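Local coordinates for protein Ral guanine nucleotide dissociation stimulator-like 2 (Mus musculus, PDB 4JGW) that probably acts as a guanine nucleotide exchange factor for small G proteins and, as a putative effector, associates with GTP-bound H-Ras and Rap 1A in vitro, at residues Phe253-Leu265 with Ser308-Ile322. Residues are numbered along the deposited sequence; the frame is centred on the assembly and turned at random.
Sequences FNKVAGAVVSSVL and SSVYAVVSALQSSPI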
ATOM      1  N   PHE A 253      11.893   7.474  -0.426  1.00 32.51           N
ATOM      2  CA  PHE A 253      11.462   8.393  -1.480  1.00 32.37           C
ATOM      3  C   PHE A 253      12.086   9.777  -1.286  1.00 32.54           C
ATOM      4  O   PHE A 253      12.610  10.362  -2.237  1.00 32.45           O
ATOM      5  CB  PHE A 253       9.930   8.494  -1.526  1.00 32.27           C
ATOM      6  CG  PHE A 253       9.415   9.572  -2.447  1.00 31.69           C
ATOM      7  CD1 PHE A 253       9.123   9.286  -3.776  1.00 31.12           C
ATOM      8  CD2 PHE A 253       9.216  10.872  -1.980  1.00 31.14           C
ATOM      9  CE1 PHE A 253       8.644  10.276  -4.630  1.00 31.07           C
ATOM     10  CE2 PHE A 253       8.744  11.873  -2.824  1.00 30.93           C
ATOM     11  CZ  PHE A 253       8.458  11.574  -4.154  1.00 31.08           C
ATOM     12  N   ASN A 254      12.026  10.281  -0.052  1.00 32.65           N
ATOM     13  CA  ASN A 254      12.587  11.587   0.298  1.00 32.87           C
ATOM     14  C   ASN A 254      14.115  11.624   0.238  1.00 32.96           C
ATOM     15  O   ASN A 254      14.698  12.661  -0.080  1.00 32.95           O
ATOM     16  CB  ASN A 254      12.103  12.038   1.683  1.00 32.96           C
ATOM     17  CG  ASN A 254      10.619  12.403   1.708  1.00 33.32           C
ATOM     18  OD1 ASN A 254      10.019  12.736   0.682  1.00 33.78           O
ATOM     19  ND2 ASN A 254      10.027  12.355   2.895  1.00 33.39           N
ATOM     20  N   LYS A 255      14.751  10.493   0.548  1.00 33.13           N
ATOM     21  CA  LYS A 255      16.210  10.364   0.458  1.00 33.19           C
ATOM     22  C   LYS A 255      16.694  10.462  -0.987  1.00 33.12           C
ATOM     23  O   LYS A 255      17.720  11.092  -1.262  1.00 33.14           O
ATOM     24  CB  LYS A 255      16.690   9.046   1.076  1.00 33.34           C
ATOM     25  CG  LYS A 255      16.750   9.042   2.594  1.00 33.80           C
ATOM     26  CD  LYS A 255      17.390   7.759   3.118  1.00 34.83           C
ATOM     27  CE  LYS A 255      17.144   7.593   4.615  1.00 34.99           C
ATOM     28  NZ  LYS A 255      17.715   6.320   5.145  1.00 35.33           N
ATOM     29  N   VAL A 256      15.952   9.837  -1.900  1.00 32.88           N
ATOM     30  CA  VAL A 256      16.275   9.867  -3.327  1.00 32.59           C
ATOM     31  C   VAL A 256      16.108  11.286  -3.875  1.00 32.60           C
ATOM     32  O   VAL A 256      17.001  11.805  -4.551  1.00 32.53           O
ATOM     33  CB  VAL A 256      15.420   8.848  -4.132  1.00 32.55           C
ATOM     34  CG1 VAL A 256      15.680   8.972  -5.631  1.00 32.23           C
ATOM     35  CG2 VAL A 256      15.703   7.427  -3.665  1.00 32.30           C
ATOM     36  N   ALA A 257      14.969  11.907  -3.565  1.00 32.54           N
ATOM     37  CA  ALA A 257      14.693  13.293  -3.948  1.00 32.64           C
ATOM     38  C   ALA A 257      15.717  14.250  -3.344  1.00 32.66           C
ATOM     39  O   ALA A 257      16.138  15.210  -3.994  1.00 32.67           O
ATOM     40  CB  ALA A 257      13.281  13.694  -3.535  1.00 32.58           C
ATOM     41  N   GLY A 258      16.107  13.976  -2.101  1.00 32.72           N
ATOM     42  CA  GLY A 258      17.134  14.749  -1.409  1.00 32.76           C
ATOM     43  C   GLY A 258      18.494  14.617  -2.068  1.00 32.79           C
ATOM     44  O   GLY A 258      19.218  15.603  -2.212  1.00 32.81           O
ATOM     45  N   ALA A 259      18.834  13.395  -2.476  1.00 32.77           N
ATOM     46  CA  ALA A 259      20.095  13.120  -3.165  1.00 32.75           C
ATOM     47  C   ALA A 259      20.228  13.914  -4.463  1.00 32.80           C
ATOM     48  O   ALA A 259      21.307  14.425  -4.771  1.00 32.78           O
ATOM     49  CB  ALA A 259      20.244  11.633  -3.433  1.00 32.73           C
ATOM     50  N   VAL A 260      19.128  14.019  -5.210  1.00 32.84           N
ATOM     51  CA  VAL A 260      19.102  14.761  -6.476  1.00 32.89           C
ATOM     52  C   VAL A 260      19.349  16.251  -6.238  1.00 33.10           C
ATOM     53  O   VAL A 260      20.223  16.846  -6.870  1.00 32.97           O
ATOM     54  CB  VAL A 260      17.768  14.562  -7.249  1.00 32.84           C
ATOM     55  CG1 VAL A 260      17.783  15.337  -8.559  1.00 32.60           C
ATOM     56  CG2 VAL A 260      17.509  13.089  -7.519  1.00 32.47           C
ATOM     57  N   VAL A 261      18.579  16.837  -5.322  1.00 33.45           N
ATOM     58  CA  VAL A 261      18.727  18.244  -4.945  1.00 33.74           C
ATOM     59  C   VAL A 261      20.159  18.526  -4.473  1.00 33.99           C
ATOM     60  O   VAL A 261      20.799  19.473  -4.934  1.00 33.88           O
ATOM     61  CB  VAL A 261      17.703  18.648  -3.847  1.00 33.78           C
ATOM     62  CG1 VAL A 261      17.991  20.045  -3.313  1.00 33.62           C
ATOM     63  CG2 VAL A 261      16.274  18.570  -4.385  1.00 33.82           C
ATOM     64  N   SER A 262      20.652  17.673  -3.577  1.00 34.31           N
ATOM     65  CA  SER A 262      21.978  17.808  -2.978  1.00 34.74           C
ATOM     66  C   SER A 262      23.117  17.766  -4.006  1.00 34.83           C
ATOM     67  O   SER A 262      24.015  18.613  -3.976  1.00 34.80           O
ATOM     68  CB  SER A 262      22.173  16.729  -1.907  1.00 34.73           C
ATOM     69  OG  SER A 262      23.444  16.823  -1.292  1.00 35.92           O
ATOM     70  N   SER A 263      23.067  16.794  -4.917  1.00 34.98           N
ATOM     71  CA  SER A 263      24.136  16.599  -5.903  1.00 35.22           C
ATOM     72  C   SER A 263      24.157  17.682  -6.977  1.00 35.33           C
ATOM     73  O   SER A 263      25.229  18.144  -7.370  1.00 35.24           O
ATOM     74  CB  SER A 263      24.054  15.211  -6.545  1.00 35.18           C
ATOM     75  OG  SER A 263      23.048  15.153  -7.534  1.00 35.53           O
ATOM     76  N   VAL A 264      22.972  18.075  -7.443  1.00 35.53           N
ATOM     77  CA  VAL A 264      22.837  19.161  -8.414  1.00 35.83           C
ATOM     78  C   VAL A 264      23.391  20.467  -7.834  1.00 36.19           C
ATOM     79  O   VAL A 264      24.065  21.226  -8.532  1.00 36.07           O
ATOM     80  CB  VAL A 264      21.367  19.329  -8.895  1.00 35.73           C
ATOM     81  CG1 VAL A 264      21.162  20.660  -9.607  1.00 35.67           C
ATOM     82  CG2 VAL A 264      20.975  18.179  -9.814  1.00 35.55           C
ATOM     83  N   LEU A 265      23.124  20.708  -6.552  1.00 36.67           N
ATOM     84  CA  LEU A 265      23.657  21.880  -5.864  1.00 37.32           C
ATOM     85  C   LEU A 265      25.107  21.679  -5.416  1.00 37.80           C
ATOM     86  O   LEU A 265      25.758  22.625  -4.967  1.00 37.71           O
ATOM     87  CB  LEU A 265      22.772  22.266  -4.673  1.00 37.21           C
ATOM     88  CG  LEU A 265      21.370  22.801  -4.989  1.00 37.22           C
ATOM     89  CD1 LEU A 265      20.552  22.923  -3.715  1.00 37.30           C
ATOM     90  CD2 LEU A 265      21.421  24.136  -5.726  1.00 37.19           C
ATOM     91  N   SER A 308       8.098   5.162  -8.459  1.00 29.84           N
ATOM     92  CA  SER A 308       8.412   5.803  -7.188  1.00 29.77           C
ATOM     93  C   SER A 308       9.655   6.693  -7.304  1.00 29.79           C
ATOM     94  O   SER A 308       9.623   7.865  -6.918  1.00 29.74           O
ATOM     95  CB  SER A 308       8.604   4.759  -6.086  1.00 29.75           C
ATOM     96  OG  SER A 308       8.839   5.386  -4.838  1.00 29.69           O
ATOM     97  N   SER A 309      10.742   6.140  -7.842  1.00 29.71           N
ATOM     98  CA  SER A 309      11.976   6.911  -8.013  1.00 29.80           C
ATOM     99  C   SER A 309      11.933   7.859  -9.212  1.00 29.92           C
ATOM    100  O   SER A 309      12.614   8.887  -9.207  1.00 29.92           O
ATOM    101  CB  SER A 309      13.205   6.005  -8.060  1.00 29.71           C
ATOM    102  OG  SER A 309      13.669   5.747  -6.747  1.00 29.35           O
ATOM    103  N   VAL A 310      11.133   7.524 -10.225  1.00 29.99           N
ATOM    104  CA  VAL A 310      10.858   8.461 -11.322  1.00 30.21           C
ATOM    105  C   VAL A 310      10.301   9.760 -10.751  1.00 30.38           C
ATOM    106  O   VAL A 310      10.791  10.842 -11.073  1.00 30.36           O
ATOM    107  CB  VAL A 310       9.878   7.884 -12.380  1.00 30.10           C
ATOM    108  CG1 VAL A 310       9.383   8.980 -13.325  1.00 30.21           C
ATOM    109  CG2 VAL A 310      10.547   6.796 -13.177  1.00 30.07           C
ATOM    110  N   TYR A 311       9.293   9.638  -9.888  1.00 30.68           N
ATOM    111  CA  TYR A 311       8.676  10.804  -9.267  1.00 31.08           C
ATOM    112  C   TYR A 311       9.601  11.492  -8.273  1.00 30.97           C
ATOM    113  O   TYR A 311       9.586  12.716  -8.166  1.00 30.99           O
ATOM    114  CB  TYR A 311       7.344  10.454  -8.598  1.00 31.23           C
ATOM    115  CG  TYR A 311       6.562  11.682  -8.177  1.00 32.63           C
ATOM    116  CD1 TYR A 311       5.992  12.530  -9.127  1.00 33.97           C
ATOM    117  CD2 TYR A 311       6.406  12.006  -6.835  1.00 33.83           C
ATOM    118  CE1 TYR A 311       5.277  13.664  -8.745  1.00 34.82           C
ATOM    119  CE2 TYR A 311       5.693  13.137  -6.442  1.00 34.75           C
ATOM    120  CZ  TYR A 311       5.133  13.958  -7.402  1.00 35.04           C
ATOM    121  OH  TYR A 311       4.429  15.075  -7.018  1.00 36.08           O
ATOM    122  N   ALA A 312      10.400  10.706  -7.553  1.00 31.05           N
ATOM    123  CA  ALA A 312      11.366  11.251  -6.603  1.00 31.09           C
ATOM    124  C   ALA A 312      12.349  12.183  -7.303  1.00 31.26           C
ATOM    125  O   ALA A 312      12.600  13.292  -6.833  1.00 31.19           O
ATOM    126  CB  ALA A 312      12.103  10.132  -5.885  1.00 31.00           C
ATOM    127  N   VAL A 313      12.877  11.733  -8.438  1.00 31.41           N
ATOM    128  CA  VAL A 313      13.859  12.499  -9.199  1.00 31.78           C
ATOM    129  C   VAL A 313      13.211  13.684  -9.916  1.00 32.02           C
ATOM    130  O   VAL A 313      13.722  14.801  -9.852  1.00 31.99           O
ATOM    131  CB  VAL A 313      14.638  11.600 -10.201  1.00 31.58           C
ATOM    132  CG1 VAL A 313      15.584  12.428 -11.056  1.00 31.75           C
ATOM    133  CG2 VAL A 313      15.419  10.523  -9.455  1.00 31.47           C
ATOM    134  N   VAL A 314      12.084  13.439 -10.584  1.00 32.46           N
ATOM    135  CA  VAL A 314      11.400  14.482 -11.349  1.00 32.91           C
ATOM    136  C   VAL A 314      10.873  15.623 -10.460  1.00 33.15           C
ATOM    137  O   VAL A 314      10.967  16.792 -10.838  1.00 33.12           O
ATOM    138  CB  VAL A 314      10.292  13.898 -12.281  1.00 33.03           C
ATOM    139  CG1 VAL A 314       8.982  13.674 -11.535  1.00 33.28           C
ATOM    140  CG2 VAL A 314      10.065  14.802 -13.482  1.00 33.31           C
ATOM    141  N   SER A 315      10.345  15.285  -9.280  1.00 33.33           N
ATOM    142  CA  SER A 315       9.839  16.296  -8.350  1.00 33.71           C
ATOM    143  C   SER A 315      10.980  17.100  -7.736  1.00 34.02           C
ATOM    144  O   SER A 315      10.837  18.297  -7.476  1.00 34.13           O
ATOM    145  CB  SER A 315       8.970  15.669  -7.256  1.00 33.63           C
ATOM    146  OG  SER A 315       9.728  14.822  -6.409  1.00 33.46           O
ATOM    147  N   ALA A 316      12.110  16.430  -7.511  1.00 34.36           N
ATOM    148  CA  ALA A 316      13.329  17.084  -7.042  1.00 34.60           C
ATOM    149  C   ALA A 316      13.864  18.080  -8.072  1.00 34.79           C
ATOM    150  O   ALA A 316      14.324  19.160  -7.713  1.00 34.84           O
ATOM    151  CB  ALA A 316      14.385  16.050  -6.702  1.00 34.45           C
ATOM    152  N   LEU A 317      13.793  17.709  -9.350  1.00 35.13           N
ATOM    153  CA  LEU A 317      14.264  18.564 -10.438  1.00 35.52           C
ATOM    154  C   LEU A 317      13.297  19.705 -10.772  1.00 35.97           C
ATOM    155  O   LEU A 317      13.703  20.715 -11.352  1.00 36.01           O
ATOM    156  CB  LEU A 317      14.567  17.733 -11.690  1.00 35.44           C
ATOM    157  CG  LEU A 317      15.783  16.798 -11.671  1.00 35.27           C
ATOM    158  CD1 LEU A 317      15.854  15.996 -12.961  1.00 35.15           C
ATOM    159  CD2 LEU A 317      17.082  17.561 -11.452  1.00 34.69           C
ATOM    160  N   GLN A 318      12.026  19.533 -10.406  1.00 36.45           N
ATOM    161  CA  GLN A 318      11.001  20.565 -10.592  1.00 36.99           C
ATOM    162  C   GLN A 318      10.925  21.499  -9.387  1.00 37.25           C
ATOM    163  O   GLN A 318      10.307  22.567  -9.454  1.00 37.29           O
ATOM    164  CB  GLN A 318       9.630  19.925 -10.822  1.00 37.04           C
ATOM    165  CG  GLN A 318       9.424  19.335 -12.209  1.00 37.49           C
ATOM    166  CD  GLN A 318       8.089  18.619 -12.344  1.00 38.08           C
ATOM    167  OE1 GLN A 318       7.691  17.850 -11.466  1.00 38.63           O
ATOM    168  NE2 GLN A 318       7.394  18.868 -13.447  1.00 38.11           N
ATOM    169  N   SER A 319      11.559  21.080  -8.292  1.00 37.54           N
ATOM    170  CA  SER A 319      11.574  21.811  -7.029  1.00 37.89           C
ATOM    171  C   SER A 319      12.165  23.215  -7.185  1.00 38.13           C
ATOM    172  O   SER A 319      13.049  23.434  -8.020  1.00 38.09           O
ATOM    173  CB  SER A 319      12.375  21.018  -5.994  1.00 37.89           C
ATOM    174  OG  SER A 319      12.156  21.501  -4.685  1.00 38.57           O
ATOM    175  N   SER A 320      11.672  24.153  -6.373  1.00 38.33           N
ATOM    176  CA  SER A 320      12.084  25.564  -6.436  1.00 38.66           C
ATOM    177  C   SER A 320      13.604  25.795  -6.498  1.00 38.65           C
ATOM    178  O   SER A 320      14.070  26.487  -7.403  1.00 38.70           O
ATOM    179  CB  SER A 320      11.455  26.381  -5.297  1.00 38.74           C
ATOM    180  OG  SER A 320      10.074  26.608  -5.526  1.00 39.36           O
ATOM    181  N   PRO A 321      14.380  25.212  -5.555  1.00 38.72           N
ATOM    182  CA  PRO A 321      15.831  25.455  -5.585  1.00 38.77           C
ATOM    183  C   PRO A 321      16.580  24.839  -6.781  1.00 38.81           C
ATOM    184  O   PRO A 321      17.746  25.170  -7.005  1.00 38.82           O
ATOM    185  CB  PRO A 321      16.320  24.836  -4.268  1.00 38.79           C
ATOM    186  CG  PRO A 321      15.287  23.838  -3.906  1.00 38.81           C
ATOM    187  CD  PRO A 321      13.989  24.397  -4.388  1.00 38.74           C
ATOM    188  N   ILE A 322      15.922  23.959  -7.533  1.00 38.81           N
ATOM    189  CA  ILE A 322      16.530  23.353  -8.723  1.00 38.81           C
ATOM    190  C   ILE A 322      15.983  23.975 -10.010  1.00 39.04           C
ATOM    191  O   ILE A 322      16.716  24.135 -10.990  1.00 38.99           O
ATOM    192  CB  ILE A 322      16.377  21.802  -8.734  1.00 38.74           C
ATOM    193  CG1 ILE A 322      16.945  21.181  -7.446  1.00 38.35           C
ATOM    194  CG2 ILE A 322      17.022  21.185  -9.981  1.00 38.58           C
ATOM    195  CD1 ILE A 322      18.395  21.551  -7.124  1.00 37.86           C
TER
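Three alanines bring the helices of 253-264 and 308-318 together: the CA atoms of Ala257 and Ala312 lie 4.7 Å apart, and the axes approach to 8.0 Å at a crossing angle of -39°. With such small side chains, methyl groups reach the facing backbone, Ala257 CB standing 3.4 Å from Ala312 O and Ala316 CB 3.3 Å from Ala257 O. No hydrogen bond joins the segments; Ala312 O meets Ala257 CA in a CA-H...O contact.

Aromatic packing marks one end. With CG anti to the backbone N (chi1 171°), the Phe253 side chain carries its ring to the other helix, where it sits as a knob among Ser308, Tyr311, Ala312 and Ser315. Its ring meets that of Tyr311 rim to rim, CZ to CD2 at 3.4 Å with planes 23° apart, and neither lies over the other's face; Tyr390 meets both rings. Ser315 OG donates a hydrogen bond back to Tyr311 O, which also accepts one from the backbone N of Ser315.

Both helices belong to the predominantly helical catalytic RasGEF (CDC25-homology) domain, where helix 284-303 adjoins the pair through Trp294 on Val260 and Ala298 on Val313.

Branched aliphatic side chains make up most of the rest. Val260 divides its methyls, CG2 meeting Val313 CG2, while CG1 lies 3.7 Å from Leu317 CD2. Beyond the turn at Ser319, Ile322 rests CD1 against both Val264 CG1 (3.8 Å) and Leu265 CG (3.9 Å).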